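PDB 5ZBF: cupin domain protein from Microcystis aeruginosa DIANCHI905, which probably acts as an iron-binding isomerase of the cupin superfamily in making the Choi moiety of aeruginosins, and binds 4-hydroxyphenylpyruvic acid. Local coordinates for residues N14-E18 with N37-E41; V53-L58 with P93-F97; T103-S108 with G132-E136; P46-M52 with F97-T103. One frame throughout, in Å; residues are numbered along the deposited sequence.

Interaction 1 (N14-E18 with N37-E41); sequences NPHVE and NAKLE. With ENO (3-(4-hydroxy-phenyl)pyruvic acid), chain B.
Segments 14-18 and 37-41 meet through packing alone, with a turn on one side and a strand start on the other. Turn geometry comes first: Asn14 to Val17 forms a type I beta turn (Val17 N to Asn14 O 3.3 Å), reinforced by an Asx turn in which Asn14 OD1 accepts from His16 N at 2.7 Å. Val17 opens strand 17-24, while Ala38 (-63/138) leads into strand 39-43. His16 and Ala38 are the nearest pair, CA to CA 6.1 Å. Ring contact follows: with chi1 m, His16 offers a face to Ala38 CB, a CH-pi contact 3.7 Å from the ring centroid, while Lys39 O lies 3.6 Å from His16 ND1 near the ring plane. The contact joins two strands of the cupin fold beside the phenol end of the ligand pocket. Apolar packing joins Val17 CG2 to Leu40 CD1 at 3.7 Å. Toward the bound 4-hydroxyphenylpyruvic acid, Leu40 CG lies 4.0 Å from ring atom C7, and the phenol O3 donates to Glu41 O at 2.7 Å.

Interaction 2 (V53-L58 with P93-F97); sequences VLSGEL and PMIGF
At the apolar centre lies Met94, folded by its t, m, m rotamer so that SD sits 3.9 Å from Val53 CG1 and CE 4.0 Å from Leu58 CD2. In this conformation SD would crowd a CB on Gly96. Farther along, Leu54 CD2 meets the edge of the Phe97 ring, 3.8 Å from Phe97 CD2. The backbone around this core is antiparallel, and it illustrates how a strand absorbs an extra residue: Val53 and Gly96 form a non-hydrogen-bonded pair (CA to CA 4.2 Å), Ser55 and Ile95 a hydrogen-bonded one (5.0 Å), and the register slips by one between them. This is a classic beta bulge: Ile95 O accepts from both Leu54 N (2.7 Å) and Ser55 N (3.0 Å), and Ile95 N returns a bond to Ser55 O at 2.9 Å. Gly56 then adopts 102/-146, where a CB would clash with Pro93 O. At the polar edge one water bridges Ser55 OG and Pro93 O, 2.8 Å from each. The corner at Leu54 turns the chain from strand 48-55 in the large sheet to strand 57-62 in the four-stranded sheet, with Met94 and Leu58 both packing on Ile34 of strand 27-34.

Interaction 3 (T103-S108 with G132-E136); sequences TSSLPS and GSWFE
In this two-cupin chain, the beta-hairpin turn between strands 126-131 and 135-142 packs against an irregular connecting segment. That partner, 103-108, runs without helix or strand between strands 94-101 and 112-119. Nearest CA pairs are Ser108 with Ser133 (5.3 Å) and Ser105 with Trp134 (6.0 Å). Gly132 enters the turn at -116/-166, where a CB would clash with the Phe135 ring. Ser133 (-68/-35, chi1 p) carries the polar part: its OG is 2.8 Å from Ser108 OG, which also bonds Asp79, and 2.6 Å from a water that donates to Leu106 O at 2.9 Å. Ser133 CB packs 3.5 Å from Leu106 O. Trp134 (-128/12), with chi1 61° and chi2 -84°, lays its buried indole so that Thr103 CG2, set by chi1 p, rests over one face. This CH-pi contact lies 3.6 Å from the centroid of the five-membered ring and 16° off its normal. Ser105 OG, hydrogen-bonded to Glu210 near the C-terminal end, approaches Trp134 CB at 3.6 Å. Phe135 starts the outgoing strand at -159/158, turning its ring to Ile75 and Val77 of strand 74-78, and its carbonyl O takes the bond from Gly132 N at 2.8 Å.

Interaction 4 (P46-M52 with F97-T103); sequences PESQIGM and FDLKRIT. With FE2 (Fe (II) ion), chain C; ENO (3-(4-hydroxy-phenyl)pyruvic acid), chain B.
Strands 48-52 and 97-101 run antiparallel, their axes 4.6 Å apart at closest and 164° between directions, a regular ladder that serves as scaffold for a metal site. Three hydrogen-bonded pairs carry it: Ser48 N to Arg101 O 2.8 Å and Arg101 N to Ser48 O 3.0 Å; Ile50 N to Leu99 O 3.1 Å and Leu99 N to Ile50 O 2.8 Å; Met52 N to Phe97 O 3.1 Å and Phe97 N to Met52 O 3.0 Å. Between them Gly51 lies close to Asp98, CA to CA 4.0 Å, where a CB would clash. On the face of Gln49, Asp98 and Lys100, the cupin iron site takes shape: the Gln49 amide, His43, His45 and His84 bind FE, joined by ligand O4 (2.1 Å) and O1 (2.2 Å), and Lys100 NZ donates to O1 at 3.0 Å. On the other face Met52 CB packs 3.6 Å from Phe97 CE2, and Ser48 OG bonds Thr103 OG1 at 2.7 Å. In the large sheet the pair lies between strands 27-34 and 74-78, with Trp134 and Phe135 packing on Ile50.

How the interactions relate
Read together, the four contacts illustrate how chemistry follows position. Interactions 2 and 4 join the same two strands, 48-55 and 94-101, and share Phe97; interaction 4 is the buried, regular ladder, whereas interaction 2 is its partly buried, bulged end. Interaction 3 lies at the surface, relies on hydroxyls, water and an indole face, and meets interaction 4 through the shared Thr103 and through Phe135 and Trp134 on Ile50. Interaction 1, buried but built on apolar and ring packing, does not touch interaction 4, the nearest atoms lying about 7 Å apart. Both nevertheless contact the bound ligand, one at its phenol end, the other at its metal-bound end.

Interaction 1 (N14-E18 with N37-E41)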
loop_
_atom_site.group_PDB
_atom_site.type_symbol
_atom_site.label_atom_id
_atom_site.label_comp_id
_atom_site.label_asym_id
_atom_site.label_seq_id
_atom_site.Cartn_x
_atom_site.Cartn_y
_atom_site.Cartn_z
ATOM N N ASN A 14 -5.337 -6.568 18.724
ATOM C CA ASN A 14 -5.106 -7.509 19.796
ATOM C C ASN A 14 -3.806 -7.016 20.418
ATOM O O ASN A 14 -3.284 -5.963 19.989
ATOM C CB ASN A 14 -5.010 -8.946 19.245
ATOM C CG ASN A 14 -4.001 -9.083 18.106
ATOM O OD1 ASN A 14 -2.796 -8.928 18.306
ATOM N ND2 ASN A 14 -4.493 -9.398 16.907
ATOM N N PRO A 15 -3.270 -7.743 21.405
ATOM C CA PRO A 15 -2.070 -7.224 22.038
ATOM C C PRO A 15 -0.885 -7.077 21.093
ATOM O O PRO A 15 0.051 -6.353 21.423
ATOM C CB PRO A 15 -1.774 -8.256 23.133
ATOM C CG PRO A 15 -3.098 -8.864 23.435
ATOM C CD PRO A 15 -3.773 -8.943 22.097
ATOM N N HIS A 16 -0.926 -7.730 19.927
ATOM C CA HIS A 16 0.175 -7.631 18.976
ATOM C C HIS A 16 0.056 -6.654 17.839
ATOM O O HIS A 16 1.074 -6.340 17.229
ATOM C CB HIS A 16 0.457 -8.978 18.331
ATOM C CG HIS A 16 1.019 -9.964 19.280
ATOM N ND1 HIS A 16 0.762 -11.309 19.192
ATOM C CD2 HIS A 16 1.834 -9.796 20.344
ATOM C CE1 HIS A 16 1.416 -11.930 20.150
ATOM N NE2 HIS A 16 2.069 -11.035 20.864
ATOM N N VAL A 17 -1.153 -6.213 17.513
ATOM C CA VAL A 17 -1.362 -5.467 16.269
ATOM C C VAL A 17 -2.008 -4.110 16.509
ATOM O O VAL A 17 -3.094 -4.013 17.070
ATOM C CB VAL A 17 -2.246 -6.253 15.275
ATOM C CG1 VAL A 17 -2.443 -5.458 13.990
ATOM C CG2 VAL A 17 -1.636 -7.611 14.971
ATOM N N GLU A 18 -1.327 -3.060 16.068
ATOM C CA GLU A 18 -1.889 -1.724 16.066
ATOM C C GLU A 18 -2.024 -1.259 14.631
ATOM O O GLU A 18 -1.120 -1.493 13.808
ATOM C CB GLU A 18 -0.996 -0.792 16.862
ATOM C CG GLU A 18 -1.029 -1.129 18.340
ATOM C CD GLU A 18 0.003 -0.375 19.134
ATOM O OE1 GLU A 18 1.130 -0.177 18.633
ATOM O OE2 GLU A 18 -0.314 -0.001 20.266
ATOM N N ASN A 37 8.190 -10.658 17.578
ATOM C CA ASN A 37 7.939 -12.077 17.794
ATOM C C ASN A 37 6.460 -12.505 17.788
ATOM O O ASN A 37 6.147 -13.615 18.191
ATOM C CB ASN A 37 8.615 -12.524 19.093
ATOM C CG ASN A 37 10.093 -12.155 19.143
ATOM O OD1 ASN A 37 10.923 -12.762 18.463
ATOM N ND2 ASN A 37 10.424 -11.156 19.944
ATOM N N ALA A 38 5.568 -11.646 17.304
ATOM C CA ALA A 38 4.138 -11.928 17.326
ATOM C C ALA A 38 3.762 -13.147 16.487
ATOM O O ALA A 38 4.278 -13.327 15.386
ATOM C CB ALA A 38 3.358 -10.722 16.838
ATOM N N LYS A 39 2.869 -13.973 17.042
ATOM C CA LYS A 39 2.104 -14.958 16.284
ATOM C C LYS A 39 0.700 -14.427 16.068
ATOM O O LYS A 39 0.006 -14.087 17.028
ATOM C CB LYS A 39 2.004 -16.286 17.033
ATOM C CG LYS A 39 3.305 -17.054 17.111
ATOM C CD LYS A 39 3.224 -18.220 18.074
ATOM C CE LYS A 39 2.162 -19.224 17.687
ATOM N NZ LYS A 39 2.242 -20.425 18.555
ATOM N N LEU A 40 0.281 -14.367 14.807
ATOM C CA LEU A 40 -1.055 -13.913 14.439
ATOM C C LEU A 40 -1.851 -15.111 13.933
ATOM O O LEU A 40 -1.526 -15.672 12.885
ATOM C CB LEU A 40 -0.985 -12.856 13.333
ATOM C CG LEU A 40 -0.972 -11.375 13.683
ATOM C CD1 LEU A 40 -0.238 -11.090 14.981
ATOM C CD2 LEU A 40 -0.416 -10.544 12.544
ATOM N N GLU A 41 -2.889 -15.490 14.678
ATOM C CA GLU A 41 -3.734 -16.612 14.298
ATOM C C GLU A 41 -4.371 -16.377 12.943
ATOM O O GLU A 41 -4.776 -15.257 12.618
ATOM C CB GLU A 41 -4.834 -16.846 15.343
ATOM C CG GLU A 41 -5.505 -18.200 15.228
HETATM O O4 ENO B . -4.837 -9.966 7.689
HETATM C C9 ENO B . -4.498 -9.566 12.001
HETATM C C8 ENO B . -4.818 -10.496 12.991
HETATM C C7 ENO B . -4.798 -11.863 12.706
HETATM C C6 ENO B . -4.454 -12.292 11.426
HETATM C C5 ENO B . -4.134 -11.362 10.438
HETATM C C4 ENO B . -4.153 -9.997 10.719
HETATM O O3 ENO B . -5.112 -12.777 13.668
HETATM C C3 ENO B . -3.812 -9.006 9.622
HETATM C C2 ENO B . -4.902 -9.098 8.565
HETATM C C1 ENO B . -6.049 -8.184 8.595
HETATM O O2 ENO B . -6.011 -7.121 9.268
HETATM O O1 ENO B . -7.063 -8.502 7.932
#

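Interaction 2 (V53-L58 with P93-F97)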
loop_
_atom_site.group_PDB
_atom_site.type_symbol
_atom_site.label_atom_id
_atom_site.label_comp_id
_atom_site.label_asym_id
_atom_site.label_seq_id
_atom_site.Cartn_x
_atom_site.Cartn_y
_atom_site.Cartn_z
ATOM N N VAL A 53 5.442 -5.440 3.700
ATOM C CA VAL A 53 6.245 -5.014 4.838
ATOM C C VAL A 53 7.026 -3.760 4.409
ATOM O O VAL A 53 7.639 -3.736 3.323
ATOM C CB VAL A 53 7.245 -6.111 5.230
ATOM C CG1 VAL A 53 8.190 -5.640 6.327
ATOM C CG2 VAL A 53 6.497 -7.386 5.610
ATOM N N LEU A 54 7.013 -2.738 5.256
ATOM C CA LEU A 54 7.813 -1.528 5.033
ATOM C C LEU A 54 9.121 -1.543 5.813
ATOM O O LEU A 54 10.132 -1.063 5.338
ATOM C CB LEU A 54 7.005 -0.283 5.394
ATOM C CG LEU A 54 5.684 -0.045 4.655
ATOM C CD1 LEU A 54 4.960 1.164 5.227
ATOM C CD2 LEU A 54 5.934 0.143 3.159
ATOM N N SER A 55 9.082 -2.084 7.028
ATOM C CA SER A 55 10.253 -2.222 7.868
ATOM C C SER A 55 10.111 -3.515 8.664
ATOM O O SER A 55 9.057 -3.773 9.239
ATOM C CB SER A 55 10.368 -1.027 8.811
ATOM O OG SER A 55 11.439 -1.193 9.709
ATOM N N GLY A 56 11.171 -4.317 8.681
ATOM C CA GLY A 56 11.174 -5.601 9.377
ATOM C C GLY A 56 11.012 -6.765 8.419
ATOM O O GLY A 56 11.508 -6.721 7.302
ATOM N N GLU A 57 10.328 -7.815 8.872
ATOM C CA GLU A 57 10.133 -9.030 8.096
ATOM C C GLU A 57 8.855 -9.677 8.611
ATOM O O GLU A 57 8.409 -9.393 9.736
ATOM C CB GLU A 57 11.328 -9.977 8.248
ATOM C CG GLU A 57 11.347 -11.161 7.301
ATOM C CD GLU A 57 12.485 -12.133 7.582
ATOM O OE1 GLU A 57 13.418 -11.795 8.343
ATOM O OE2 GLU A 57 12.441 -13.252 7.039
ATOM N N LEU A 58 8.242 -10.494 7.769
ATOM C CA LEU A 58 7.023 -11.191 8.145
ATOM C C LEU A 58 7.025 -12.551 7.463
ATOM O O LEU A 58 7.652 -12.726 6.413
ATOM C CB LEU A 58 5.819 -10.353 7.729
ATOM C CG LEU A 58 4.472 -10.484 8.426
ATOM C CD1 LEU A 58 4.571 -10.323 9.937
ATOM C CD2 LEU A 58 3.507 -9.464 7.839
ATOM N N PRO A 93 9.758 -4.669 15.762
ATOM C CA PRO A 93 8.410 -4.556 15.194
ATOM C C PRO A 93 8.422 -4.664 13.679
ATOM O O PRO A 93 9.424 -4.344 13.043
ATOM C CB PRO A 93 7.951 -3.150 15.609
ATOM C CG PRO A 93 9.206 -2.404 15.919
ATOM C CD PRO A 93 10.188 -3.420 16.418
ATOM N N MET A 94 7.318 -5.143 13.120
ATOM C CA MET A 94 7.111 -5.115 11.675
ATOM C C MET A 94 6.180 -3.936 11.393
ATOM O O MET A 94 5.077 -3.844 11.959
ATOM C CB MET A 94 6.491 -6.435 11.208
ATOM C CG MET A 94 6.389 -6.667 9.691
ATOM S SD MET A 94 5.246 -5.574 8.820
ATOM C CE MET A 94 3.753 -5.923 9.721
ATOM N N ILE A 95 6.644 -3.001 10.571
ATOM C CA ILE A 95 5.790 -1.914 10.109
ATOM C C ILE A 95 5.386 -2.239 8.673
ATOM O O ILE A 95 6.257 -2.469 7.838
ATOM C CB ILE A 95 6.505 -0.549 10.164
ATOM C CG1 ILE A 95 7.169 -0.280 11.539
ATOM C CG2 ILE A 95 5.532 0.559 9.780
ATOM C CD1 ILE A 95 6.261 -0.344 12.730
ATOM N N GLY A 96 4.080 -2.285 8.392
ATOM C CA GLY A 96 3.588 -2.638 7.057
ATOM C C GLY A 96 2.318 -1.926 6.666
ATOM O O GLY A 96 1.854 -1.040 7.369
ATOM N N PHE A 97 1.773 -2.286 5.502
ATOM C CA PHE A 97 0.444 -1.811 5.139
ATOM C C PHE A 97 -0.328 -2.939 4.503
ATOM O O PHE A 97 0.269 -3.911 4.031
ATOM C CB PHE A 97 0.483 -0.595 4.204
ATOM C CG PHE A 97 0.952 -0.895 2.799
ATOM C CD1 PHE A 97 0.052 -1.230 1.796
ATOM C CD2 PHE A 97 2.288 -0.802 2.479
ATOM C CE1 PHE A 97 0.484 -1.481 0.502
ATOM C CE2 PHE A 97 2.728 -1.039 1.197
ATOM C CZ PHE A 97 1.827 -1.385 0.200
HETATM O O HOH W 1 11.437 -2.687 12.045
#

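Interaction 3 (T103-S108 with G132-E136)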
loop_
_atom_site.group_PDB
_atom_site.type_symbol
_atom_site.label_atom_id
_atom_site.label_comp_id
_atom_site.label_asym_id
_atom_site.label_seq_id
_atom_site.Cartn_x
_atom_site.Cartn_y
_atom_site.Cartn_z
ATOM N N THR A 103 -13.715 -7.792 -3.821
ATOM C CA THR A 103 -13.346 -7.772 -5.227
ATOM C C THR A 103 -14.273 -8.587 -6.099
ATOM O O THR A 103 -14.919 -9.532 -5.655
ATOM C CB THR A 103 -11.917 -8.304 -5.461
ATOM O OG1 THR A 103 -11.795 -9.635 -4.939
ATOM C CG2 THR A 103 -10.910 -7.396 -4.818
ATOM N N SER A 104 -14.314 -8.210 -7.370
ATOM C CA SER A 104 -15.061 -8.932 -8.383
ATOM C C SER A 104 -14.171 -9.748 -9.339
ATOM O O SER A 104 -14.671 -10.640 -10.032
ATOM C CB SER A 104 -15.886 -7.929 -9.194
ATOM O OG SER A 104 -15.084 -6.826 -9.604
ATOM N N SER A 105 -12.875 -9.454 -9.366
ATOM C CA SER A 105 -11.926 -10.030 -10.331
ATOM C C SER A 105 -11.728 -11.538 -10.168
ATOM O O SER A 105 -11.953 -12.089 -9.091
ATOM C CB SER A 105 -10.547 -9.352 -10.191
ATOM O OG SER A 105 -10.616 -7.933 -10.273
ATOM N N LEU A 106 -11.277 -12.191 -11.244
ATOM C CA LEU A 106 -10.887 -13.604 -11.207
ATOM C C LEU A 106 -9.730 -13.844 -10.227
ATOM O O LEU A 106 -8.982 -12.924 -9.942
ATOM C CB LEU A 106 -10.492 -14.092 -12.607
ATOM C CG LEU A 106 -11.664 -14.336 -13.551
ATOM C CD1 LEU A 106 -11.169 -14.572 -14.969
ATOM C CD2 LEU A 106 -12.519 -15.491 -13.063
ATOM N N PRO A 107 -9.579 -15.085 -9.720
ATOM C CA PRO A 107 -8.608 -15.359 -8.657
ATOM C C PRO A 107 -7.158 -15.066 -9.013
ATOM O O PRO A 107 -6.753 -15.178 -10.178
ATOM C CB PRO A 107 -8.770 -16.864 -8.405
ATOM C CG PRO A 107 -10.144 -17.184 -8.867
ATOM C CD PRO A 107 -10.365 -16.288 -10.050
ATOM N N SER A 108 -6.389 -14.718 -7.990
ATOM C CA SER A 108 -4.957 -14.496 -8.109
ATOM C C SER A 108 -4.212 -15.815 -8.283
ATOM O O SER A 108 -4.527 -16.808 -7.620
ATOM C CB SER A 108 -4.444 -13.810 -6.850
ATOM O OG SER A 108 -5.228 -12.669 -6.537
ATOM N N GLY A 132 -1.263 -7.397 -10.057
ATOM C CA GLY A 132 -1.987 -8.560 -9.585
ATOM C C GLY A 132 -3.357 -8.596 -10.211
ATOM O O GLY A 132 -3.639 -7.872 -11.172
ATOM N N SER A 133 -4.221 -9.437 -9.647
ATOM C CA SER A 133 -5.533 -9.693 -10.229
ATOM C C SER A 133 -6.477 -8.487 -10.167
ATOM O O SER A 133 -7.265 -8.293 -11.098
ATOM C CB SER A 133 -6.179 -10.908 -9.558
ATOM O OG SER A 133 -6.408 -10.684 -8.182
ATOM N N TRP A 134 -6.387 -7.692 -9.089
ATOM C CA TRP A 134 -7.250 -6.513 -8.881
ATOM C C TRP A 134 -6.500 -5.197 -8.561
ATOM O O TRP A 134 -7.121 -4.194 -8.200
ATOM C CB TRP A 134 -8.292 -6.808 -7.781
ATOM C CG TRP A 134 -7.755 -7.148 -6.402
ATOM C CD1 TRP A 134 -7.346 -8.372 -5.960
ATOM C CD2 TRP A 134 -7.633 -6.261 -5.282
ATOM N NE1 TRP A 134 -6.961 -8.304 -4.645
ATOM C CE2 TRP A 134 -7.130 -7.017 -4.204
ATOM C CE3 TRP A 134 -7.906 -4.905 -5.087
ATOM C CZ2 TRP A 134 -6.880 -6.456 -2.955
ATOM C CZ3 TRP A 134 -7.664 -4.347 -3.839
ATOM C CH2 TRP A 134 -7.157 -5.122 -2.792
ATOM N N PHE A 135 -5.181 -5.183 -8.743
ATOM C CA PHE A 135 -4.357 -4.085 -8.255
ATOM C C PHE A 135 -3.023 -4.005 -8.999
ATOM O O PHE A 135 -2.543 -4.988 -9.541
ATOM C CB PHE A 135 -4.060 -4.284 -6.754
ATOM C CG PHE A 135 -3.323 -5.553 -6.474
ATOM C CD1 PHE A 135 -1.935 -5.577 -6.419
ATOM C CD2 PHE A 135 -4.016 -6.754 -6.346
ATOM C CE1 PHE A 135 -1.258 -6.767 -6.210
ATOM C CE2 PHE A 135 -3.341 -7.944 -6.138
ATOM C CZ PHE A 135 -1.959 -7.950 -6.061
ATOM N N GLU A 136 -2.413 -2.829 -8.966
ATOM C CA GLU A 136 -1.014 -2.679 -9.335
ATOM C C GLU A 136 -0.329 -1.867 -8.251
ATOM O O GLU A 136 -0.865 -0.853 -7.815
ATOM C CB GLU A 136 -0.873 -1.972 -10.685
ATOM C CG GLU A 136 0.570 -1.788 -11.117
ATOM C CD GLU A 136 0.720 -1.230 -12.521
ATOM O OE1 GLU A 136 -0.256 -0.678 -13.072
ATOM O OE2 GLU A 136 1.833 -1.330 -13.072
HETATM O O HOH W 2 -8.952 -11.168 -7.631
#

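Interaction 4 (P46-M52 with F97-T103)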
loop_
_atom_site.group_PDB
_atom_site.type_symbol
_atom_site.label_atom_id
_atom_site.label_comp_id
_atom_site.label_asym_id
_atom_site.label_seq_id
_atom_site.Cartn_x
_atom_site.Cartn_y
_atom_site.Cartn_z
ATOM N N PRO A 46 -14.426 -11.907 3.943
ATOM C CA PRO A 46 -14.870 -11.813 2.554
ATOM C C PRO A 46 -14.074 -10.800 1.731
ATOM O O PRO A 46 -14.014 -10.921 0.507
ATOM C CB PRO A 46 -16.341 -11.398 2.676
ATOM C CG PRO A 46 -16.445 -10.721 3.994
ATOM C CD PRO A 46 -15.413 -11.345 4.886
ATOM N N GLU A 47 -13.455 -9.823 2.384
ATOM C CA GLU A 47 -12.588 -8.893 1.664
ATOM C C GLU A 47 -11.322 -9.603 1.205
ATOM O O GLU A 47 -10.712 -10.374 1.964
ATOM C CB GLU A 47 -12.206 -7.692 2.528
ATOM C CG GLU A 47 -13.378 -6.793 2.915
ATOM C CD GLU A 47 -14.158 -7.274 4.128
ATOM O OE1 GLU A 47 -13.739 -8.257 4.785
ATOM O OE2 GLU A 47 -15.202 -6.660 4.429
ATOM N N SER A 48 -10.948 -9.350 -0.046
ATOM C CA SER A 48 -9.622 -9.693 -0.543
ATOM C C SER A 48 -8.612 -8.746 0.072
ATOM O O SER A 48 -8.938 -7.596 0.392
ATOM C CB SER A 48 -9.562 -9.563 -2.060
ATOM O OG SER A 48 -10.492 -10.428 -2.679
ATOM N N GLN A 49 -7.385 -9.229 0.215
ATOM C CA GLN A 49 -6.352 -8.500 0.937
ATOM C C GLN A 49 -5.001 -8.631 0.257
ATOM O O GLN A 49 -4.621 -9.709 -0.213
ATOM C CB GLN A 49 -6.271 -9.037 2.365
ATOM C CG GLN A 49 -5.217 -8.394 3.253
ATOM C CD GLN A 49 -5.132 -9.059 4.609
ATOM O OE1 GLN A 49 -4.060 -9.477 5.057
ATOM N NE2 GLN A 49 -6.272 -9.176 5.262
ATOM N N ILE A 50 -4.289 -7.513 0.215
ATOM C CA ILE A 50 -2.901 -7.471 -0.213
ATOM C C ILE A 50 -2.136 -6.597 0.760
ATOM O O ILE A 50 -2.733 -5.772 1.445
ATOM C CB ILE A 50 -2.742 -6.872 -1.629
ATOM C CG1 ILE A 50 -3.350 -5.461 -1.707
ATOM C CG2 ILE A 50 -3.398 -7.785 -2.658
ATOM C CD1 ILE A 50 -3.164 -4.768 -3.039
ATOM N N GLY A 51 -0.819 -6.746 0.793
ATOM C CA GLY A 51 -0.003 -5.886 1.630
ATOM C C GLY A 51 1.478 -6.102 1.477
ATOM O O GLY A 51 1.902 -7.024 0.799
ATOM N N MET A 52 2.253 -5.230 2.122
ATOM C CA MET A 52 3.711 -5.282 2.056
ATOM C C MET A 52 4.279 -4.888 3.397
ATOM O O MET A 52 3.672 -4.110 4.135
ATOM C CB MET A 52 4.265 -4.289 1.042
ATOM C CG MET A 52 3.737 -4.409 -0.365
ATOM S SD MET A 52 4.672 -3.266 -1.405
ATOM C CE MET A 52 6.353 -3.799 -1.072
ATOM N N PHE A 97 1.773 -2.286 5.502
ATOM C CA PHE A 97 0.444 -1.811 5.139
ATOM C C PHE A 97 -0.328 -2.939 4.503
ATOM O O PHE A 97 0.269 -3.911 4.031
ATOM C CB PHE A 97 0.483 -0.595 4.204
ATOM C CG PHE A 97 0.952 -0.895 2.799
ATOM C CD1 PHE A 97 0.052 -1.230 1.796
ATOM C CD2 PHE A 97 2.288 -0.802 2.479
ATOM C CE1 PHE A 97 0.484 -1.481 0.502
ATOM C CE2 PHE A 97 2.728 -1.039 1.197
ATOM C CZ PHE A 97 1.827 -1.385 0.200
ATOM N N ASP A 98 -1.654 -2.807 4.534
ATOM C CA ASP A 98 -2.574 -3.707 3.827
ATOM C C ASP A 98 -3.669 -2.897 3.157
ATOM O O ASP A 98 -3.993 -1.795 3.606
ATOM C CB ASP A 98 -3.298 -4.679 4.772
ATOM C CG ASP A 98 -2.385 -5.354 5.762
ATOM O OD1 ASP A 98 -2.381 -4.933 6.938
ATOM O OD2 ASP A 98 -1.705 -6.323 5.373
ATOM N N LEU A 99 -4.264 -3.470 2.116
ATOM C CA LEU A 99 -5.474 -2.945 1.516
ATOM C C LEU A 99 -6.468 -4.076 1.486
ATOM O O LEU A 99 -6.101 -5.209 1.200
ATOM C CB LEU A 99 -5.237 -2.468 0.087
ATOM C CG LEU A 99 -4.423 -1.199 -0.043
ATOM C CD1 LEU A 99 -2.956 -1.563 -0.201
ATOM C CD2 LEU A 99 -4.915 -0.361 -1.212
ATOM N N LYS A 100 -7.718 -3.755 1.806
ATOM C CA LYS A 100 -8.798 -4.731 1.817
ATOM C C LYS A 100 -9.993 -4.189 1.049
ATOM O O LYS A 100 -10.342 -3.012 1.172
ATOM C CB LYS A 100 -9.179 -5.099 3.252
ATOM C CG LYS A 100 -8.112 -5.929 3.944
ATOM C CD LYS A 100 -8.271 -5.935 5.450
ATOM C CE LYS A 100 -9.534 -6.642 5.882
ATOM N NZ LYS A 100 -9.498 -6.885 7.352
ATOM N N ARG A 101 -10.616 -5.063 0.259
ATOM C CA ARG A 101 -11.676 -4.669 -0.659
ATOM C C ARG A 101 -12.440 -5.914 -1.063
ATOM O O ARG A 101 -11.827 -6.958 -1.288
ATOM C CB ARG A 101 -11.056 -4.036 -1.903
ATOM C CG ARG A 101 -12.057 -3.533 -2.912
ATOM C CD ARG A 101 -11.386 -3.183 -4.219
ATOM N NE ARG A 101 -12.381 -2.767 -5.193
ATOM C CZ ARG A 101 -12.965 -1.570 -5.222
ATOM N NH1 ARG A 101 -13.858 -1.309 -6.163
ATOM N NH2 ARG A 101 -12.662 -0.632 -4.326
ATOM N N ILE A 102 -13.768 -5.816 -1.135
ATOM C CA ILE A 102 -14.575 -6.874 -1.744
ATOM C C ILE A 102 -14.353 -6.773 -3.248
ATOM O O ILE A 102 -14.731 -5.776 -3.864
ATOM C CB ILE A 102 -16.082 -6.729 -1.442
ATOM C CG1 ILE A 102 -16.350 -6.797 0.066
ATOM C CG2 ILE A 102 -16.877 -7.804 -2.187
ATOM C CD1 ILE A 102 -16.155 -8.165 0.680
ATOM N N THR A 103 -13.715 -7.792 -3.821
ATOM C CA THR A 103 -13.346 -7.772 -5.227
ATOM C C THR A 103 -14.273 -8.587 -6.099
ATOM O O THR A 103 -14.919 -9.532 -5.655
ATOM C CB THR A 103 -11.917 -8.304 -5.461
ATOM O OG1 THR A 103 -11.795 -9.635 -4.939
ATOM C CG2 THR A 103 -10.910 -7.396 -4.818
HETATM FE FE FE2 C . -6.742 -10.434 6.913
HETATM O O4 ENO B . -4.837 -9.966 7.689
HETATM C C9 ENO B . -4.498 -9.566 12.001
HETATM C C8 ENO B . -4.818 -10.496 12.991
HETATM C C7 ENO B . -4.798 -11.863 12.706
HETATM C C6 ENO B . -4.454 -12.292 11.426
HETATM C C5 ENO B . -4.134 -11.362 10.438
HETATM C C4 ENO B . -4.153 -9.997 10.719
HETATM O O3 ENO B . -5.112 -12.777 13.668
HETATM C C3 ENO B . -3.812 -9.006 9.622
HETATM C C2 ENO B . -4.902 -9.098 8.565
HETATM C C1 ENO B . -6.049 -8.184 8.595
HETATM O O2 ENO B . -6.011 -7.121 9.268
HETATM O O1 ENO B . -7.063 -8.502 7.932
HETATM O O HOH W 3 -13.199 -10.138 -2.157
#